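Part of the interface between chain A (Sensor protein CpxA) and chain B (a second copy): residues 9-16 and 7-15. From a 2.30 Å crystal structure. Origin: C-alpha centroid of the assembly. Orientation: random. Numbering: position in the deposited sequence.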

# COMPACT_ATOMS: atom_id res chain seq x y z
N ALA A 9 9.42 -5.27 -6.29
CA ALA A 9 8.37 -6.26 -6.10
C ALA A 9 7.82 -6.13 -4.69
O ALA A 9 8.45 -6.55 -3.72
CB ALA A 9 8.90 -7.66 -6.34
N ARG A 10 6.64 -5.52 -4.58
CA ARG A 10 6.05 -5.23 -3.29
C ARG A 10 4.91 -6.19 -2.98
O ARG A 10 4.31 -6.76 -3.89
CB ARG A 10 5.56 -3.79 -3.25
CG ARG A 10 6.65 -2.79 -3.60
CD ARG A 10 6.08 -1.43 -3.96
NE ARG A 10 5.38 -0.80 -2.85
CZ ARG A 10 5.11 0.50 -2.78
NH1 ARG A 10 5.50 1.31 -3.76
NH2 ARG A 10 4.47 0.99 -1.73
N ASP A 11 4.62 -6.36 -1.70
CA ASP A 11 3.53 -7.21 -1.26
C ASP A 11 2.19 -6.66 -1.73
O ASP A 11 2.00 -5.45 -1.80
CB ASP A 11 3.51 -7.33 0.26
CG ASP A 11 4.55 -8.30 0.78
OD1 ASP A 11 5.37 -8.80 -0.02
OD2 ASP A 11 4.56 -8.56 2.01
N ILE A 12 1.26 -7.56 -2.04
CA ILE A 12 -0.10 -7.17 -2.34
C ILE A 12 -0.87 -7.06 -1.02
O ILE A 12 -0.79 -7.97 -0.19
CB ILE A 12 -0.80 -8.22 -3.23
CG1 ILE A 12 0.11 -8.60 -4.41
CG2 ILE A 12 -2.13 -7.70 -3.72
CD1 ILE A 12 -0.44 -9.73 -5.25
N PRO A 13 -1.58 -5.94 -0.83
CA PRO A 13 -2.42 -5.74 0.35
C PRO A 13 -3.40 -6.90 0.52
O PRO A 13 -3.98 -7.34 -0.47
CB PRO A 13 -3.19 -4.46 0.01
CG PRO A 13 -2.27 -3.71 -0.89
CD PRO A 13 -1.55 -4.76 -1.70
N ASP A 14 -3.56 -7.37 1.75
CA ASP A 14 -4.34 -8.57 2.05
C ASP A 14 -5.75 -8.57 1.45
O ASP A 14 -6.23 -9.61 1.00
CB ASP A 14 -4.42 -8.81 3.56
CG ASP A 14 -3.07 -9.08 4.17
OD1 ASP A 14 -2.11 -9.33 3.40
OD2 ASP A 14 -2.96 -9.07 5.41
N GLU A 15 -6.40 -7.42 1.45
CA GLU A 15 -7.74 -7.29 0.88
C GLU A 15 -7.70 -7.49 -0.63
O GLU A 15 -8.54 -8.18 -1.20
CB GLU A 15 -8.35 -5.93 1.23
CG GLU A 15 -7.42 -4.74 1.01
CD GLU A 15 -6.58 -4.42 2.24
OE1 GLU A 15 -6.91 -4.91 3.33
OE2 GLU A 15 -5.58 -3.67 2.10
N HIS A 16 -6.70 -6.88 -1.27
CA HIS A 16 -6.52 -7.01 -2.70
C HIS A 16 -6.20 -8.45 -3.08
O HIS A 16 -6.81 -9.00 -3.99
CB HIS A 16 -5.41 -6.07 -3.20
CG HIS A 16 -5.77 -4.62 -3.12
ND1 HIS A 16 -5.15 -3.66 -3.89
CD2 HIS A 16 -6.69 -3.96 -2.37
CE1 HIS A 16 -5.67 -2.47 -3.61
NE2 HIS A 16 -6.61 -2.63 -2.70
N ARG B 7 -6.40 -4.65 11.99
CA ARG B 7 -6.07 -5.83 11.19
C ARG B 7 -5.42 -5.46 9.85
O ARG B 7 -4.74 -6.30 9.26
CB ARG B 7 -7.32 -6.70 10.98
CG ARG B 7 -7.09 -7.98 10.16
CD ARG B 7 -8.02 -8.02 8.94
NE ARG B 7 -7.66 -9.07 7.98
CZ ARG B 7 -7.00 -8.85 6.85
NH1 ARG B 7 -6.61 -7.63 6.53
NH2 ARG B 7 -6.72 -9.86 6.04
N LYS B 8 -5.60 -4.24 9.36
CA LYS B 8 -5.01 -3.98 8.05
C LYS B 8 -3.76 -3.12 8.10
O LYS B 8 -3.81 -1.93 7.80
CB LYS B 8 -6.01 -3.42 7.03
CG LYS B 8 -7.47 -3.41 7.46
CD LYS B 8 -7.82 -2.10 8.16
CE LYS B 8 -9.25 -2.12 8.67
NZ LYS B 8 -9.56 -0.91 9.47
N ALA B 9 -2.64 -3.74 8.46
CA ALA B 9 -1.36 -3.05 8.39
C ALA B 9 -0.94 -2.96 6.92
O ALA B 9 -0.49 -3.94 6.33
CB ALA B 9 -0.31 -3.79 9.20
N ARG B 10 -1.11 -1.78 6.35
CA ARG B 10 -0.85 -1.58 4.93
C ARG B 10 0.46 -0.83 4.72
O ARG B 10 0.93 -0.12 5.61
CB ARG B 10 -2.01 -0.82 4.30
CG ARG B 10 -3.36 -1.50 4.52
CD ARG B 10 -4.52 -0.57 4.27
NE ARG B 10 -4.59 -0.13 2.88
CZ ARG B 10 -5.68 0.38 2.31
NH1 ARG B 10 -6.79 0.51 3.01
NH2 ARG B 10 -5.65 0.75 1.04
N ASP B 11 1.04 -1.01 3.54
CA ASP B 11 2.27 -0.31 3.18
C ASP B 11 2.04 1.19 3.12
O ASP B 11 0.97 1.66 2.74
CB ASP B 11 2.78 -0.80 1.83
CG ASP B 11 3.49 -2.14 1.92
OD1 ASP B 11 3.48 -2.74 3.01
OD2 ASP B 11 4.04 -2.59 0.90
N ILE B 12 3.07 1.95 3.49
CA ILE B 12 3.05 3.39 3.32
C ILE B 12 3.53 3.70 1.90
O ILE B 12 4.55 3.17 1.47
CB ILE B 12 3.98 4.08 4.32
CG1 ILE B 12 3.75 3.53 5.74
CG2 ILE B 12 3.78 5.59 4.29
CD1 ILE B 12 4.73 4.05 6.77
N PRO B 13 2.78 4.55 1.18
CA PRO B 13 3.16 5.01 -0.16
C PRO B 13 4.56 5.61 -0.15
O PRO B 13 4.88 6.36 0.77
CB PRO B 13 2.13 6.09 -0.46
CG PRO B 13 0.93 5.69 0.32
CD PRO B 13 1.45 5.06 1.58
N ASP B 14 5.37 5.27 -1.15
CA ASP B 14 6.78 5.63 -1.18
C ASP B 14 7.05 7.12 -0.95
O ASP B 14 8.03 7.48 -0.30
CB ASP B 14 7.42 5.18 -2.50
CG ASP B 14 7.42 3.67 -2.65
OD1 ASP B 14 7.15 2.97 -1.65
OD2 ASP B 14 7.70 3.19 -3.77
N GLU B 15 6.20 7.97 -1.50
CA GLU B 15 6.34 9.41 -1.33
C GLU B 15 6.11 9.81 0.13
O GLU B 15 6.85 10.62 0.69
CB GLU B 15 5.37 10.17 -2.25
CG GLU B 15 3.94 9.64 -2.25
CD GLU B 15 3.71 8.54 -3.28
OE1 GLU B 15 4.55 8.39 -4.19
OE2 GLU B 15 2.69 7.83 -3.17
O HOH W 1 2.13 -2.85 -1.03
O HOH W 2 6.05 -4.58 0.16

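Charge and water, rather than direct hydrogen bonds, join these two stretches of CpxA, which bury 405 Å² between them, both sides summed. Ala A9 lies out of reach, and the contact begins at Arg A10, whose CA-to-CB bond points toward chain B. Its side chain (chi1 m, chi2 t, chi3 p) carries the guanidinium to Asp B14, where NH1 forms a salt bridge with OD2 of Asp B14 at 2.9 Å, the shortest contact between the stretches. Asp B14 OD1 lies over one face of the guanidinium, while CB of Asp B11 sits at its edge, 4.3 Å from Arg A10 NH2. The long side chain suits this place: chain B's stretch covers 85 Å² of Arg A10, the most for any residue here.

Asp A11 contributes backbone rather than carboxylate. Water 1 donates to Asp A11 O and to Asp B11 OD2, both at 2.7 Å; water 2 accepts from Asp A11 N and donates to Asp B11 OD2, both at 2.9 Å. One carboxylate oxygen of chain B thus receives both waters and is linked to the N and O of a single residue. The CA-to-CB bond of Ile A12 points away, and the residue is buried without touching chain B's stretch. Pro A13, at the N-cap position, precedes the helix that turns acidic side chains to the partner.

Asp A14 OD2 forms a long salt bridge, 3.9 Å, to NH2 of Arg B7, a poorly ordered residue; the oxygen lies well out of the guanidinium plane, so only the charges attract. Glu A15 reaches two arginines: OE1 is 4.2 Å from Arg B7 NH1, beyond a salt bridge, and OE2 makes a long one, 3.8 Å, to Arg B10 NE. OE2 lies over the guanidinium face, where no N-H points at it, and is buried without a hydrogen-bonding partner.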